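Local coordinates for peroxinectin A (Dictyostelium discoideum, PDB 6ERC), which uses hydrogen peroxide to oxidise phenolic donors, and also iodide and thiocyanate, as a secreted haem peroxidase of a social amoeba, at residues N153-N158 with S208-R212; V181-P185 with T225-R229; E342-R346 with T497-I501. All coordinates share one frame; numbering follows the deposited sequence.

Contact 1: N153-N158 with S208-R212. With NA (sodium ion), chain K.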
loop_
_atom_site.group_PDB
_atom_site.type_symbol
_atom_site.label_atom_id
_atom_site.label_comp_id
_atom_site.label_asym_id
_atom_site.label_seq_id
_atom_site.Cartn_x
_atom_site.Cartn_y
_atom_site.Cartn_z
ATOM N N ASN A 153 -8.441 -9.964 -0.901
ATOM C CA ASN A 153 -8.169 -10.312 0.490
ATOM C C ASN A 153 -8.448 -9.139 1.418
ATOM O O ASN A 153 -8.755 -9.334 2.599
ATOM C CB ASN A 153 -6.717 -10.763 0.647
ATOM C CG ASN A 153 -5.729 -9.618 0.474
ATOM O OD1 ASN A 153 -5.277 -9.332 -0.634
ATOM N ND2 ASN A 153 -5.396 -8.953 1.574
ATOM N N VAL A 154 -8.332 -7.914 0.902
ATOM C CA VAL A 154 -8.624 -6.726 1.694
ATOM C C VAL A 154 -10.051 -6.760 2.229
ATOM O O VAL A 154 -10.328 -6.224 3.309
ATOM C CB VAL A 154 -8.363 -5.464 0.846
ATOM C CG1 VAL A 154 -9.219 -5.476 -0.414
ATOM C CG2 VAL A 154 -8.616 -4.208 1.660
ATOM N N LEU A 155 -10.978 -7.375 1.495
ATOM C CA LEU A 155 -12.368 -7.456 1.930
ATOM C C LEU A 155 -12.715 -8.779 2.595
ATOM O O LEU A 155 -13.425 -8.787 3.604
ATOM C CB LEU A 155 -13.315 -7.243 0.745
ATOM C CG LEU A 155 -13.256 -5.896 0.019
ATOM C CD1 LEU A 155 -14.297 -5.876 -1.075
ATOM C CD2 LEU A 155 -13.462 -4.721 0.970
ATOM N N TYR A 156 -12.224 -9.895 2.063
ATOM C CA TYR A 156 -12.703 -11.213 2.458
ATOM C C TYR A 156 -11.746 -11.965 3.372
ATOM O O TYR A 156 -12.088 -13.060 3.831
ATOM C CB TYR A 156 -12.992 -12.045 1.205
ATOM C CG TYR A 156 -13.787 -11.280 0.171
ATOM C CD1 TYR A 156 -15.143 -11.044 0.349
ATOM C CD2 TYR A 156 -13.177 -10.777 -0.971
ATOM C CE1 TYR A 156 -15.873 -10.337 -0.587
ATOM C CE2 TYR A 156 -13.900 -10.069 -1.912
ATOM C CZ TYR A 156 -15.249 -9.853 -1.716
ATOM O OH TYR A 156 -15.976 -9.149 -2.649
ATOM N N GLY A 157 -10.570 -11.413 3.656
ATOM C CA GLY A 157 -9.633 -12.057 4.555
ATOM C C GLY A 157 -8.740 -13.055 3.851
ATOM O O GLY A 157 -8.881 -13.358 2.662
ATOM N N ASN A 158 -7.793 -13.592 4.623
ATOM C CA ASN A 158 -6.732 -14.431 4.085
ATOM C C ASN A 158 -6.974 -15.922 4.311
ATOM O O ASN A 158 -6.036 -16.714 4.185
ATOM C CB ASN A 158 -5.388 -14.023 4.692
ATOM C CG ASN A 158 -4.983 -12.608 4.321
ATOM O OD1 ASN A 158 -5.019 -11.705 5.155
ATOM N ND2 ASN A 158 -4.586 -12.409 3.065
ATOM N N SER A 208 -14.109 -4.092 11.493
ATOM C CA SER A 208 -13.535 -5.397 11.180
ATOM C C SER A 208 -13.639 -5.639 9.676
ATOM O O SER A 208 -14.733 -5.882 9.153
ATOM C CB SER A 208 -14.251 -6.493 11.967
ATOM O OG SER A 208 -14.222 -6.217 13.357
ATOM N N VAL A 209 -12.498 -5.575 8.985
ATOM C CA VAL A 209 -12.428 -5.798 7.548
ATOM C C VAL A 209 -11.326 -6.813 7.259
ATOM O O VAL A 209 -10.534 -7.177 8.130
ATOM C CB VAL A 209 -12.182 -4.491 6.763
ATOM C CG1 VAL A 209 -13.366 -3.542 6.928
ATOM C CG2 VAL A 209 -10.883 -3.825 7.212
ATOM N N GLY A 210 -11.275 -7.255 6.003
ATOM C CA GLY A 210 -10.404 -8.351 5.606
ATOM C C GLY A 210 -8.919 -8.068 5.713
ATOM O O GLY A 210 -8.121 -8.989 5.506
ATOM N N GLU A 211 -8.525 -6.835 6.025
ATOM C CA GLU A 211 -7.118 -6.457 6.084
ATOM C C GLU A 211 -6.826 -5.805 7.428
ATOM O O GLU A 211 -7.501 -4.845 7.812
ATOM C CB GLU A 211 -6.768 -5.512 4.930
ATOM C CG GLU A 211 -5.433 -5.818 4.262
ATOM C CD GLU A 211 -4.266 -5.181 4.984
ATOM O OE1 GLU A 211 -4.441 -4.052 5.484
ATOM O OE2 GLU A 211 -3.183 -5.803 5.055
ATOM N N ARG A 212 -5.812 -6.325 8.130
ATOM C CA ARG A 212 -5.529 -5.900 9.501
ATOM C C ARG A 212 -5.459 -4.382 9.623
ATOM O O ARG A 212 -6.075 -3.786 10.515
ATOM C CB ARG A 212 -4.212 -6.518 9.983
ATOM C CG ARG A 212 -4.195 -8.038 10.054
ATOM C CD ARG A 212 -2.831 -8.548 10.522
ATOM N NE ARG A 212 -2.565 -8.217 11.924
ATOM C CZ ARG A 212 -2.743 -9.043 12.954
ATOM N NH1 ARG A 212 -3.189 -10.278 12.770
ATOM N NH2 ARG A 212 -2.469 -8.630 14.185
HETATM NA NA NA K . -3.769 -10.510 -2.135
HETATM O O HOH W 1 -5.518 -9.450 4.049
#
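Gly210 fits against the end of the short helix 153-156 because it has no side chain: a CB on this residue would run into the carbonyls of Asn153 and Val154. Its bare CA lies 3.6 Å from Asn153 O in a CA-H...O contact, and a second such contact runs the other way, from Gly157 CA to Gly210 O at 3.6 Å. Gly157 leaves the helix with a positive phi of 86°, so the chain turns here with one glycine facing another. Beside this tight centre, Val154 CG2 meets Glu211 CB at 4.0 Å, the two side chains running slantwise past each other.

The side of the partly exposed Asn158 is looser, and one bound water bridges the gap there. It gives hydrogen bonds to Gly210 O at 3.0 Å and to Asn158 OD1 at 2.6 Å, and it accepts from Asn153 ND2. Asn153 CG stands between the backbone N and the carbonyl carbon (chi1 70°), and the turn about chi2 sends ND2 to the water and OD1 to the sodium ion, which it binds at 2.4 Å. Asn82, Gly147, Tyr149 and Asp151 complete that metal site. Glu211 bends at chi2, and its side chain lies near His81 and Arg213, the predicted proton acceptor and transition-state stabilizer.

Outward from the contact, Val154 and Val209 both rest on His224 of helix 218-241. Leu155 packs on that helix too, through Leu227 and Leu228, and joins Tyr156 on Ile258 of helix 247-275, so the short helix lies against both long ones.

Contact 2: V181-P185 with T225-R229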
loop_
_atom_site.group_PDB
_atom_site.type_symbol
_atom_site.label_atom_id
_atom_site.label_comp_id
_atom_site.label_asym_id
_atom_site.label_seq_id
_atom_site.Cartn_x
_atom_site.Cartn_y
_atom_site.Cartn_z
ATOM N N VAL A 181 -26.558 6.938 8.629
ATOM C CA VAL A 181 -25.823 7.564 7.539
ATOM C C VAL A 181 -25.261 6.481 6.629
ATOM O O VAL A 181 -24.065 6.473 6.315
ATOM C CB VAL A 181 -24.704 8.477 8.076
ATOM C CG1 VAL A 181 -25.304 9.712 8.737
ATOM C CG2 VAL A 181 -23.817 7.720 9.059
ATOM N N GLY A 182 -26.125 5.563 6.198
ATOM C CA GLY A 182 -25.726 4.506 5.293
ATOM C C GLY A 182 -25.181 3.289 6.013
ATOM O O GLY A 182 -25.114 3.212 7.243
ATOM N N ASP A 183 -24.784 2.308 5.208
ATOM C CA ASP A 183 -24.241 1.058 5.721
ATOM C C ASP A 183 -22.731 1.171 5.874
ATOM O O ASP A 183 -22.034 1.580 4.939
ATOM C CB ASP A 183 -24.594 -0.101 4.789
ATOM C CG ASP A 183 -26.042 -0.525 4.911
ATOM O OD1 ASP A 183 -26.804 0.154 5.634
ATOM O OD2 ASP A 183 -26.415 -1.542 4.289
ATOM N N LEU A 184 -22.231 0.801 7.053
ATOM C CA LEU A 184 -20.802 0.843 7.340
ATOM C C LEU A 184 -20.294 -0.566 7.626
ATOM O O LEU A 184 -21.099 -1.483 7.827
ATOM C CB LEU A 184 -20.521 1.767 8.526
ATOM C CG LEU A 184 -20.939 3.228 8.344
ATOM C CD1 LEU A 184 -20.697 4.010 9.624
ATOM C CD2 LEU A 184 -20.194 3.867 7.181
ATOM N N PRO A 185 -18.982 -0.783 7.646
ATOM C CA PRO A 185 -18.456 -2.130 7.894
ATOM C C PRO A 185 -18.842 -2.626 9.276
ATOM O O PRO A 185 -19.311 -1.846 10.118
ATOM C CB PRO A 185 -16.935 -1.950 7.768
ATOM C CG PRO A 185 -16.759 -0.715 6.945
ATOM C CD PRO A 185 -17.908 0.174 7.315
ATOM N N THR A 225 -15.644 0.447 2.551
ATOM C CA THR A 225 -17.094 0.504 2.694
ATOM C C THR A 225 -17.788 0.402 1.341
ATOM O O THR A 225 -18.718 -0.394 1.167
ATOM C CB THR A 225 -17.489 1.799 3.408
ATOM O OG1 THR A 225 -16.833 1.864 4.679
ATOM C CG2 THR A 225 -18.996 1.869 3.618
ATOM N N LEU A 226 -17.349 1.200 0.368
ATOM C CA LEU A 226 -18.060 1.259 -0.905
ATOM C C LEU A 226 -18.010 -0.078 -1.630
ATOM O O LEU A 226 -19.007 -0.504 -2.226
ATOM C CB LEU A 226 -17.483 2.369 -1.785
ATOM C CG LEU A 226 -17.530 3.800 -1.235
ATOM C CD1 LEU A 226 -17.163 4.796 -2.328
ATOM C CD2 LEU A 226 -18.887 4.148 -0.639
ATOM N N LEU A 227 -16.865 -0.762 -1.591
ATOM C CA LEU A 227 -16.775 -2.056 -2.257
ATOM C C LEU A 227 -17.566 -3.123 -1.513
ATOM O O LEU A 227 -17.997 -4.109 -2.121
ATOM C CB LEU A 227 -15.314 -2.479 -2.402
ATOM C CG LEU A 227 -14.462 -1.634 -3.353
ATOM C CD1 LEU A 227 -13.053 -2.209 -3.453
ATOM C CD2 LEU A 227 -15.095 -1.532 -4.736
ATOM N N LEU A 228 -17.765 -2.946 -0.207
ATOM C CA LEU A 228 -18.667 -3.827 0.520
ATOM C C LEU A 228 -20.115 -3.569 0.116
ATOM O O LEU A 228 -20.881 -4.514 -0.113
ATOM C CB LEU A 228 -18.488 -3.637 2.024
ATOM C CG LEU A 228 -17.190 -4.147 2.655
ATOM C CD1 LEU A 228 -17.098 -3.682 4.099
ATOM C CD2 LEU A 228 -17.095 -5.659 2.581
ATOM N N ARG A 229 -20.504 -2.296 0.022
ATOM C CA ARG A 229 -21.837 -1.960 -0.467
ATOM C C ARG A 229 -22.051 -2.507 -1.871
ATOM O O ARG A 229 -23.076 -3.136 -2.159
ATOM C CB ARG A 229 -22.032 -0.445 -0.451
ATOM C CG ARG A 229 -22.080 0.168 0.933
ATOM C CD ARG A 229 -22.193 1.679 0.846
ATOM N NE ARG A 229 -22.236 2.304 2.161
ATOM C CZ ARG A 229 -22.330 3.612 2.364
ATOM N NH1 ARG A 229 -22.391 4.445 1.333
ATOM N NH2 ARG A 229 -22.363 4.092 3.600
#
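Arg229 and Asp183 make the polar part of this contact, and the acceptor is a backbone atom. NE and NH2 of the arginine both donate to Asp183 O, each at 2.9 Å, in a side-on grip of two nitrogens on one oxygen. That oxygen lies almost exactly in the guanidinium plane, but the two N-H groups reach it differently: NE comes in the carbonyl plane on a lone pair, whereas NH2 sits 43° above that plane. The chain of Arg229 is extended from CG to NE (chi2 177°), which carries the flat group from the helix across to the strand. NH1 turns to Thr497 O and makes a salt bridge with Glu342 OE2. Gly182, also beside NH2, has a positive-phi backbone that by itself calls for glycine, and a CB would in addition strike Arg229 NH2.

The apolar contacts lie at the other end. Pro185 crosses Leu228 at about a right angle, with its CB 4.1 Å from Leu228 CD1. Thr225 stands between the two kinds of chemistry: its methyl CG2 packs at 3.3 Å on Asp183 O, and its hydroxyl OG1 lies 3.3 Å from Pro185 CD while its hydrogen bond goes to Leu221 O one turn back in the same helix.

Strand 182-184 and helix 225-229 approach to 8.6 Å between axes, with N-to-C directions 108° apart. Strands 177-179 and 182-184 form a two-stranded antiparallel beta hairpin, a small, partly buried element packed across helix 218-241 in the largely helical animal haem peroxidase fold.

Contact 3: E342-R346 with T497-I501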
loop_
_atom_site.group_PDB
_atom_site.type_symbol
_atom_site.label_atom_id
_atom_site.label_comp_id
_atom_site.label_asym_id
_atom_site.label_seq_id
_atom_site.Cartn_x
_atom_site.Cartn_y
_atom_site.Cartn_z
ATOM N N GLU A 342 -19.744 9.655 2.716
ATOM C CA GLU A 342 -19.926 10.630 1.643
ATOM C C GLU A 342 -19.106 11.893 1.852
ATOM O O GLU A 342 -18.477 12.361 0.887
ATOM C CB GLU A 342 -21.416 10.962 1.488
ATOM C CG GLU A 342 -22.235 9.875 0.812
ATOM C CD GLU A 342 -22.513 8.691 1.719
ATOM O OE1 GLU A 342 -22.320 8.815 2.947
ATOM O OE2 GLU A 342 -22.930 7.633 1.202
ATOM N N PRO A 343 -19.067 12.499 3.043
ATOM C CA PRO A 343 -18.255 13.719 3.203
ATOM C C PRO A 343 -16.776 13.502 2.926
ATOM O O PRO A 343 -16.113 14.399 2.392
ATOM C CB PRO A 343 -18.512 14.120 4.663
ATOM C CG PRO A 343 -19.791 13.451 5.030
ATOM C CD PRO A 343 -19.810 12.167 4.270
ATOM N N LEU A 344 -16.237 12.337 3.286
ATOM C CA LEU A 344 -14.851 12.028 2.952
ATOM C C LEU A 344 -14.671 11.896 1.448
ATOM O O LEU A 344 -13.779 12.523 0.863
ATOM C CB LEU A 344 -14.417 10.742 3.653
ATOM C CG LEU A 344 -14.160 10.856 5.155
ATOM C CD1 LEU A 344 -14.131 9.475 5.782
ATOM C CD2 LEU A 344 -12.853 11.593 5.419
ATOM N N ILE A 345 -15.508 11.079 0.803
ATOM C CA ILE A 345 -15.371 10.850 -0.633
ATOM C C ILE A 345 -15.329 12.176 -1.375
ATOM O O ILE A 345 -14.507 12.375 -2.277
ATOM C CB ILE A 345 -16.516 9.957 -1.151
ATOM C CG1 ILE A 345 -16.541 8.604 -0.426
ATOM C CG2 ILE A 345 -16.392 9.754 -2.661
ATOM C CD1 ILE A 345 -15.319 7.740 -0.651
ATOM N N ARG A 346 -16.216 13.105 -1.015
ATOM C CA ARG A 346 -16.236 14.394 -1.695
ATOM C C ARG A 346 -14.893 15.098 -1.563
ATOM O O ARG A 346 -14.382 15.662 -2.536
ATOM C CB ARG A 346 -17.358 15.271 -1.139
ATOM C CG ARG A 346 -18.761 14.792 -1.473
ATOM C CD ARG A 346 -19.809 15.834 -1.097
ATOM N NE ARG A 346 -21.166 15.289 -1.107
ATOM C CZ ARG A 346 -21.785 14.769 -0.050
ATOM N NH1 ARG A 346 -21.182 14.713 1.130
ATOM N NH2 ARG A 346 -23.017 14.300 -0.169
ATOM N N THR A 497 -22.815 3.478 -4.992
ATOM C CA THR A 497 -22.698 3.061 -3.600
ATOM C C THR A 497 -22.874 4.204 -2.611
ATOM O O THR A 497 -22.704 3.991 -1.407
ATOM C CB THR A 497 -21.343 2.394 -3.374
ATOM O OG1 THR A 497 -20.301 3.297 -3.761
ATOM C CG2 THR A 497 -21.226 1.117 -4.189
ATOM N N THR A 498 -23.214 5.403 -3.074
ATOM C CA THR A 498 -23.319 6.563 -2.204
ATOM C C THR A 498 -24.685 7.216 -2.351
ATOM O O THR A 498 -25.401 7.002 -3.333
ATOM C CB THR A 498 -22.227 7.596 -2.507
ATOM O OG1 THR A 498 -22.242 7.917 -3.904
ATOM C CG2 THR A 498 -20.865 7.053 -2.122
ATOM N N SER A 499 -25.030 8.026 -1.356
ATOM C CA SER A 499 -26.297 8.745 -1.313
ATOM C C SER A 499 -26.032 10.232 -1.511
ATOM O O SER A 499 -25.306 10.845 -0.721
ATOM C CB SER A 499 -27.011 8.498 0.015
ATOM O OG SER A 499 -28.151 9.332 0.144
ATOM N N ASN A 500 -26.621 10.804 -2.561
ATOM C CA ASN A 500 -26.509 12.233 -2.857
ATOM C C ASN A 500 -25.058 12.701 -2.774
ATOM O O ASN A 500 -24.732 13.693 -2.120
ATOM C CB ASN A 500 -27.398 13.054 -1.921
ATOM C CG ASN A 500 -28.865 12.696 -2.046
ATOM O OD1 ASN A 500 -29.524 12.384 -1.054
ATOM N ND2 ASN A 500 -29.384 12.740 -3.268
ATOM N N ILE A 501 -24.176 11.973 -3.463
ATOM C CA ILE A 501 -22.751 12.268 -3.378
ATOM C C ILE A 501 -22.428 13.613 -4.014
ATOM O O ILE A 501 -21.444 14.264 -3.638
ATOM C CB ILE A 501 -21.936 11.132 -4.027
ATOM C CG1 ILE A 501 -20.436 11.338 -3.799
ATOM C CG2 ILE A 501 -22.235 11.039 -5.518
ATOM C CD1 ILE A 501 -20.016 11.248 -2.351
#
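A helix-to-loop junction joins the first turn of helix 342-350 to a loop near the C-terminus, the one that follows helix 490-497; Glu342 and Arg346, one turn apart, both reach for the loop backbone. Arg346 does so with two nitrogens: NE donates to Ile501 O at 2.7 Å and NH2 to Asn500 O, also at 2.7 Å. They are not equivalent in direction. Asn500 O lies close to the guanidinium plane, whereas Ile501 O is tilted 31° from it. An alanine at Arg346 would probably leave the carbonyls of Asn500 and Ile501 without these donors and uncover Ile501 CD1 on that side.

Glu342 bends at chi2 (75°) toward the loop, where its OE2 accepts a weak hydrogen bond from Ser499 N; the same oxygen forms a salt bridge with Arg229 of helix 218-241, so this charge has a mate on a third element. Thr498 lies along the carboxylate with CA and CB, its CA coming to 3.6 Å of Glu342 OE2, and its hydroxyl is bonded to Ile494 O. Between the two polar grips lies a hydrophobic contact. Ile501 holds CG1 anti to its backbone N (chi1 -173°), and its methyl CD1 sits over one face of the Arg346 guanidinium and 3.9 Å from Ile345 CB.

In the fold
Contact 1 is the core example: it is buried near the haem, carries a sodium ligand, and packs two backbones through glycines, with one water bridging beside them. Contacts 2 and 3 lie farther out, and there an arginine does the joining, reaching backbone carbonyls in each case; contact 3, with Ser499 and Asn500 exposed, is the most surface-lying. Helix 218-241 runs past all three. Its Leu227 and Leu228 touch Leu155 of contact 1, which also meets contact 2 where Val209 packs on Pro185. Contacts 2 and 3 are tied by charge, Arg229 NH1 forming a salt bridge with Glu342 OE2 and probably bonding Thr497 O, while contacts 1 and 3 do not touch.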